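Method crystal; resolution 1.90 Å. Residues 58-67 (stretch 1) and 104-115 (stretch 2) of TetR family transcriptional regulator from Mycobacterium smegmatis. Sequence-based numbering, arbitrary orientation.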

ATOM      1  N   ILE A  58      15.495  -9.353   0.686  1.00 38.93           N
ATOM      2  CA  ILE A  58      14.567  -9.081   1.815  1.00 41.64           C
ATOM      3  C   ILE A  58      13.556 -10.232   1.991  1.00 37.12           C
ATOM      4  O   ILE A  58      13.166 -10.564   3.093  1.00 41.86           O
ATOM      5  N   LEU A  59      13.104 -10.795   0.906  1.00 38.67           N
ATOM      6  CA  LEU A  59      12.052 -11.804   0.916  1.00 37.11           C
ATOM      7  C   LEU A  59      12.599 -13.255   0.920  1.00 47.99           C
ATOM      8  O   LEU A  59      11.807 -14.208   0.916  1.00 46.85           O
ATOM      9  N   ARG A  60      13.921 -13.418   0.861  1.00 53.50           N
ATOM     10  CA  ARG A  60      14.586 -14.702   1.145  1.00 64.77           C
ATOM     11  C   ARG A  60      13.927 -15.487   2.305  1.00 55.83           C
ATOM     12  O   ARG A  60      13.512 -16.601   2.108  1.00 65.14           O
ATOM     13  N   THR A  61      13.760 -14.890   3.480  1.00 59.42           N
ATOM     14  CA  THR A  61      13.139 -15.629   4.564  1.00 69.54           C
ATOM     15  C   THR A  61      11.622 -15.834   4.426  1.00 62.52           C
ATOM     16  O   THR A  61      11.108 -16.704   5.090  1.00 59.43           O
ATOM     17  N   ALA A  62      10.937 -15.059   3.587  1.00 48.54           N
ATOM     18  CA  ALA A  62       9.498 -15.114   3.486  1.00 50.54           C
ATOM     19  C   ALA A  62       8.931 -16.430   2.927  1.00 50.76           C
ATOM     20  O   ALA A  62       7.804 -16.773   3.172  1.00 58.88           O
ATOM     21  N   ARG A  63       9.695 -17.160   2.158  1.00 45.42           N
ATOM     22  CA  ARG A  63       9.128 -18.372   1.565  1.00 51.90           C
ATOM     23  C   ARG A  63       9.162 -19.511   2.592  1.00 47.09           C
ATOM     24  O   ARG A  63      10.158 -19.739   3.210  1.00 51.15           O
ATOM     25  N   THR A  64       8.057 -20.184   2.819  1.00 49.01           N
ATOM     26  CA  THR A  64       8.067 -21.350   3.705  1.00 52.08           C
ATOM     27  C   THR A  64       7.255 -22.412   3.045  1.00 54.72           C
ATOM     28  O   THR A  64       6.334 -22.094   2.254  1.00 50.79           O
ATOM     29  N   ASP A  65       7.603 -23.674   3.311  1.00 44.88           N
ATOM     30  CA  ASP A  65       6.858 -24.769   2.727  1.00 46.97           C
ATOM     31  C   ASP A  65       5.602 -25.016   3.579  1.00 42.67           C
ATOM     32  O   ASP A  65       5.669 -25.301   4.770  1.00 48.82           O
ATOM     33  N   THR A  66       4.457 -24.840   2.978  1.00 40.81           N
ATOM     34  CA  THR A  66       3.196 -24.942   3.688  1.00 45.38           C
ATOM     35  C   THR A  66       2.415 -26.185   3.237  1.00 50.60           C
ATOM     36  O   THR A  66       1.342 -26.388   3.761  1.00 55.47           O
ATOM     37  N   ALA A  67       2.961 -26.969   2.294  1.00 61.24           N
ATOM     38  CA  ALA A  67       2.356 -28.200   1.697  1.00 65.68           C
ATOM     39  C   ALA A  67       1.647 -29.097   2.700  1.00 56.78           C
ATOM     40  O   ALA A  67       0.598 -29.616   2.409  1.00 61.07           O
ATOM     41  N   GLN A 104       9.769  -6.714 -10.909  1.00 41.74           N
ATOM     42  CA  GLN A 104      11.201  -6.985 -10.726  1.00 45.62           C
ATOM     43  C   GLN A 104      11.552  -7.880  -9.549  1.00 48.35           C
ATOM     44  O   GLN A 104      12.739  -8.174  -9.350  1.00 49.80           O
ATOM     45  N   SER A 105      10.556  -8.343  -8.799  1.00 44.37           N
ATOM     46  CA  SER A 105      10.772  -9.282  -7.679  1.00 44.26           C
ATOM     47  C   SER A 105      10.268 -10.659  -8.102  1.00 48.53           C
ATOM     48  O   SER A 105       9.093 -10.844  -8.337  1.00 51.01           O
ATOM     49  N   VAL A 106      11.182 -11.628  -8.113  1.00 47.44           N
ATOM     50  CA  VAL A 106      10.877 -13.031  -8.370  1.00 45.75           C
ATOM     51  C   VAL A 106      10.202 -13.663  -7.154  1.00 40.55           C
ATOM     52  O   VAL A 106       9.311 -14.484  -7.288  1.00 40.65           O
ATOM     53  N   VAL A 107      10.612 -13.314  -5.948  1.00 35.52           N
ATOM     54  CA  VAL A 107      10.039 -13.970  -4.838  1.00 39.22           C
ATOM     55  C   VAL A 107       8.561 -13.622  -4.661  1.00 37.44           C
ATOM     56  O   VAL A 107       7.761 -14.472  -4.314  1.00 43.24           O
ATOM     57  N   ILE A 108       8.188 -12.369  -4.844  1.00 39.65           N
ATOM     58  CA  ILE A 108       6.769 -12.030  -4.649  1.00 41.36           C
ATOM     59  C   ILE A 108       5.895 -12.791  -5.664  1.00 39.03           C
ATOM     60  O   ILE A 108       4.825 -13.264  -5.332  1.00 37.41           O
ATOM     61  N   THR A 109       6.397 -12.979  -6.883  1.00 39.16           N
ATOM     62  CA  THR A 109       5.697 -13.730  -7.938  1.00 42.14           C
ATOM     63  C   THR A 109       5.533 -15.195  -7.469  1.00 39.29           C
ATOM     64  O   THR A 109       4.448 -15.775  -7.562  1.00 39.58           O
ATOM     65  N   GLU A 110       6.588 -15.764  -6.888  1.00 37.38           N
ATOM     66  CA  GLU A 110       6.474 -17.079  -6.299  1.00 37.83           C
ATOM     67  C   GLU A 110       5.409 -17.121  -5.162  1.00 38.00           C
ATOM     68  O   GLU A 110       4.711 -18.101  -5.023  1.00 33.69           O
ATOM     69  N   ILE A 111       5.357 -16.103  -4.318  1.00 32.02           N
ATOM     70  CA  ILE A 111       4.399 -16.134  -3.217  1.00 35.72           C
ATOM     71  C   ILE A 111       2.965 -16.083  -3.723  1.00 32.46           C
ATOM     72  O   ILE A 111       2.106 -16.781  -3.216  1.00 37.88           O
ATOM     73  N   VAL A 112       2.724 -15.261  -4.730  1.00 35.30           N
ATOM     74  CA  VAL A 112       1.443 -15.180  -5.349  1.00 34.11           C
ATOM     75  C   VAL A 112       0.991 -16.520  -5.956  1.00 38.24           C
ATOM     76  O   VAL A 112      -0.123 -16.970  -5.726  1.00 34.91           O
ATOM     77  N   GLU A 113       1.904 -17.220  -6.631  1.00 37.88           N
ATOM     78  CA  GLU A 113       1.593 -18.544  -7.157  1.00 40.03           C
ATOM     79  C   GLU A 113       1.309 -19.477  -6.002  1.00 38.67           C
ATOM     80  O   GLU A 113       0.377 -20.298  -6.024  1.00 37.44           O
ATOM     81  N   GLN A 114       2.098 -19.403  -4.952  1.00 36.85           N
ATOM     82  CA  GLN A 114       1.794 -20.263  -3.844  1.00 35.58           C
ATOM     83  C   GLN A 114       0.419 -19.990  -3.211  1.00 37.87           C
ATOM     84  O   GLN A 114      -0.309 -20.900  -2.895  1.00 39.34           O
ATOM     85  N   LEU A 115       0.053 -18.725  -3.048  1.00 35.46           N
ATOM     86  CA  LEU A 115      -1.257 -18.394  -2.556  1.00 34.95           C
ATOM     87  C   LEU A 115      -2.410 -18.852  -3.509  1.00 39.19           C
ATOM     88  O   LEU A 115      -3.477 -19.205  -3.046  1.00 33.97           O
TER

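Three residues organize this contact: Leu59 and Arg63 on the first stretch, which lose the most surface to the second, and Val107, which receives them on the helix. Leu59 is directed toward the helix from a buried position, with chi1 m and chi2 t. Its CB lies 3.6 Å from CG1 of Val107, while its branched end reaches the first turn of the helix, where CD1 of Leu59 is 4.2 Å from CB of Ile108. Leucine suits this place because its flexible, branched end can extend past one apolar neighbour to touch another. CD1 of Leu59 also sits 3.6 Å from OG of Ser105. That hydroxyl is occupied: as the N-cap, it accepts a hydrogen bond from Ile108 N (OG to N, 3.1 Å), satisfying an amide that has no carbonyl of an earlier helical turn to bond.

Val107, with chi1 t, points toward stretch 1 and serves two partners of different character. Besides meeting Leu59, its CG1 lies 3.9 Å from CD of Arg63, and its CG2 lies over one face of the arginine's guanidinium. A compact, beta-branched side chain offers methyl groups to both without bringing in a polar group of its own.

Arg63 leaves its backbone sideways, yet its long side chain brings the charged end closer to the helix. Chi1 (34°) and chi2 (-145°) lie between the usual wells, and chi3 is t. The aliphatic portion packs on Val107, and the guanidinium meets Glu110 at its edge: NH1 of Arg63 donates to OE1 of Glu110 at 2.8 Å, forming a salt bridge. Glu110, chi1 m and chi2 t, points toward stretch 1 from about one turn beyond Val107. Arginine thus combines an apolar stem with a charged tip at an exposed margin.

Nearby, the small Ala62 points inward and leaves room for Ile111 (chi1 m, chi2 t) to approach, its CB being 4.1 Å from CD1 of Ile111.

The far end of the contact is polar. Gln114, with chi1 and chi2 both t, extends toward stretch 1, and its NE2 donates to the backbone O of Thr64 at 3.0 Å. The side chain of Thr64 points away from the helix, and the link is made by its backbone carbonyl. A water also accepts from NE2 of Gln114 at 2.9 Å and lies 2.5 Å from OG1 of Thr66, whose chi1 is p, bridging the two side chains. An amide suits this position because its two N-H groups can serve a carbonyl and a water together.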

ATOM      1  CB  ILE A  58      13.797  -7.723   1.535  1.00 45.70           C
ATOM      2  CG1 ILE A  58      14.685  -6.538   1.853  1.00 56.76           C
ATOM      3  CG2 ILE A  58      12.527  -7.510   2.318  1.00 52.18           C
ATOM      4  CD1 ILE A  58      14.088  -5.246   1.300  1.00 59.46           C
ATOM      5  CB  LEU A  59      11.192 -11.630  -0.380  1.00 33.52           C
ATOM      6  CG  LEU A  59      10.315 -10.390  -0.458  1.00 37.65           C
ATOM      7  CD1 LEU A  59       9.663 -10.267  -1.816  1.00 40.08           C
ATOM      8  CD2 LEU A  59       9.287 -10.374   0.655  1.00 46.24           C
ATOM      9  CB  ARG A  60      16.043 -14.408   1.466  1.00 73.87           C
ATOM     10  CG  ARG A  60      16.966 -15.573   1.791  1.00 90.16           C
ATOM     11  CD  ARG A  60      18.410 -15.063   1.850  1.00 95.53           C
ATOM     12  NE  ARG A  60      18.493 -13.699   2.413  1.00 98.88           N
ATOM     13  CZ  ARG A  60      18.669 -13.368   3.700  1.00 97.90           C
ATOM     14  NH1 ARG A  60      18.821 -14.298   4.652  1.00107.60           N
ATOM     15  NH2 ARG A  60      18.699 -12.074   4.038  1.00 89.21           N
ATOM     16  CB  THR A  61      13.368 -15.007   5.953  1.00 77.57           C
ATOM     17  OG1 THR A  61      12.640 -13.752   6.075  1.00 72.26           O
ATOM     18  CG2 THR A  61      14.850 -14.876   6.220  1.00 74.53           C
ATOM     19  CB  ALA A  62       8.982 -13.950   2.646  1.00 45.45           C
ATOM     20  CB  ARG A  63       9.778 -18.711   0.244  1.00 57.09           C
ATOM     21  CG  ARG A  63      11.260 -18.384   0.120  1.00 70.50           C
ATOM     22  CD  ARG A  63      11.589 -17.943  -1.295  1.00 74.57           C
ATOM     23  NE  ARG A  63      13.012 -18.097  -1.494  1.00 94.55           N
ATOM     24  CZ  ARG A  63      13.627 -18.253  -2.661  1.00108.75           C
ATOM     25  NH1 ARG A  63      12.950 -18.270  -3.815  1.00105.79           N
ATOM     26  NH2 ARG A  63      14.952 -18.394  -2.662  1.00111.73           N
ATOM     27  CB  THR A  64       7.602 -20.971   5.126  1.00 53.99           C
ATOM     28  OG1 THR A  64       7.763 -22.109   6.000  1.00 44.27           O
ATOM     29  CG2 THR A  64       6.161 -20.396   5.095  1.00 55.66           C
ATOM     30  CB  ASP A  65       7.750 -26.019   2.669  1.00 54.69           C
ATOM     31  CG  ASP A  65       7.040 -27.234   2.013  1.00 67.24           C
ATOM     32  OD1 ASP A  65       5.914 -27.131   1.407  1.00 65.32           O
ATOM     33  OD2 ASP A  65       7.650 -28.310   2.105  1.00 81.51           O
ATOM     34  CB  THR A  66       2.312 -23.692   3.451  1.00 40.50           C
ATOM     35  OG1 THR A  66       2.014 -23.578   2.052  1.00 39.93           O
ATOM     36  CG2 THR A  66       2.989 -22.425   3.996  1.00 47.32           C
ATOM     37  CB  ALA A  67       3.442 -29.022   0.992  1.00 68.23           C
ATOM     38  CB  GLN A 104      11.970  -5.668 -10.625  1.00 44.35           C
ATOM     39  CG  GLN A 104      11.899  -4.832 -11.883  1.00 46.66           C
ATOM     40  CD  GLN A 104      12.968  -5.177 -12.927  1.00 47.73           C
ATOM     41  OE1 GLN A 104      13.790  -5.984 -12.704  1.00 53.15           O
ATOM     42  NE2 GLN A 104      12.915  -4.540 -14.067  1.00 54.51           N
ATOM     43  CB  SER A 105      10.034  -8.848  -6.408  1.00 43.10           C
ATOM     44  OG  SER A 105      10.001  -9.849  -5.366  1.00 43.28           O
ATOM     45  CB  VAL A 106      12.201 -13.790  -8.739  1.00 55.93           C
ATOM     46  CG1 VAL A 106      11.989 -15.299  -8.826  1.00 57.77           C
ATOM     47  CG2 VAL A 106      12.712 -13.252 -10.075  1.00 52.39           C
ATOM     48  CB  VAL A 107      10.848 -13.723  -3.567  1.00 41.19           C
ATOM     49  CG1 VAL A 107      10.210 -14.423  -2.402  1.00 41.90           C
ATOM     50  CG2 VAL A 107      12.294 -14.267  -3.745  1.00 45.87           C
ATOM     51  CB  ILE A 108       6.551 -10.478  -4.697  1.00 45.46           C
ATOM     52  CG1 ILE A 108       5.184 -10.151  -4.112  1.00 48.24           C
ATOM     53  CG2 ILE A 108       6.696  -9.951  -6.098  1.00 50.93           C
ATOM     54  CD1 ILE A 108       5.193 -10.285  -2.604  1.00 50.74           C
ATOM     55  CB  THR A 109       6.505 -13.668  -9.242  1.00 45.40           C
ATOM     56  OG1 THR A 109       6.572 -12.314  -9.651  1.00 46.30           O
ATOM     57  CG2 THR A 109       5.843 -14.492 -10.373  1.00 50.50           C
ATOM     58  CB  GLU A 110       7.785 -17.590  -5.696  1.00 39.76           C
ATOM     59  CG  GLU A 110       8.879 -17.833  -6.709  1.00 53.46           C
ATOM     60  CD  GLU A 110      10.235 -18.136  -6.048  1.00 64.89           C
ATOM     61  OE1 GLU A 110      10.299 -18.370  -4.806  1.00 60.52           O
ATOM     62  OE2 GLU A 110      11.234 -18.140  -6.808  1.00 69.61           O
ATOM     63  CB  ILE A 111       4.726 -15.020  -2.166  1.00 36.67           C
ATOM     64  CG1 ILE A 111       6.009 -15.441  -1.382  1.00 36.59           C
ATOM     65  CG2 ILE A 111       3.534 -14.853  -1.210  1.00 36.21           C
ATOM     66  CD1 ILE A 111       6.744 -14.240  -0.814  1.00 41.14           C
ATOM     67  CB  VAL A 112       1.493 -14.120  -6.481  1.00 42.49           C
ATOM     68  CG1 VAL A 112       0.356 -14.256  -7.489  1.00 44.01           C
ATOM     69  CG2 VAL A 112       1.514 -12.742  -5.890  1.00 43.43           C
ATOM     70  CB  GLU A 113       2.763 -19.041  -8.071  1.00 45.11           C
ATOM     71  CG  GLU A 113       2.796 -20.543  -8.325  1.00 55.39           C
ATOM     72  CD  GLU A 113       1.905 -21.049  -9.482  1.00 71.84           C
ATOM     73  OE1 GLU A 113       1.296 -22.135  -9.316  1.00 78.68           O
ATOM     74  OE2 GLU A 113       1.834 -20.414 -10.568  1.00 79.42           O
ATOM     75  CB  GLN A 114       2.914 -20.147  -2.813  1.00 42.47           C
ATOM     76  CG  GLN A 114       2.860 -21.142  -1.724  1.00 45.35           C
ATOM     77  CD  GLN A 114       4.197 -21.258  -0.978  1.00 53.90           C
ATOM     78  OE1 GLN A 114       5.267 -21.342  -1.580  1.00 60.01           O
ATOM     79  NE2 GLN A 114       4.123 -21.329   0.326  1.00 49.53           N
ATOM     80  CB  LEU A 115      -1.386 -16.896  -2.328  1.00 34.02           C
ATOM     81  CG  LEU A 115      -0.560 -16.318  -1.169  1.00 32.71           C
ATOM     82  CD1 LEU A 115      -0.602 -14.814  -1.323  1.00 35.59           C
ATOM     83  CD2 LEU A 115      -1.027 -16.825   0.184  1.00 34.74           C
TER
HETATM   84  O   HOH W   1       1.442 -21.264   1.326  1.00 46.96           O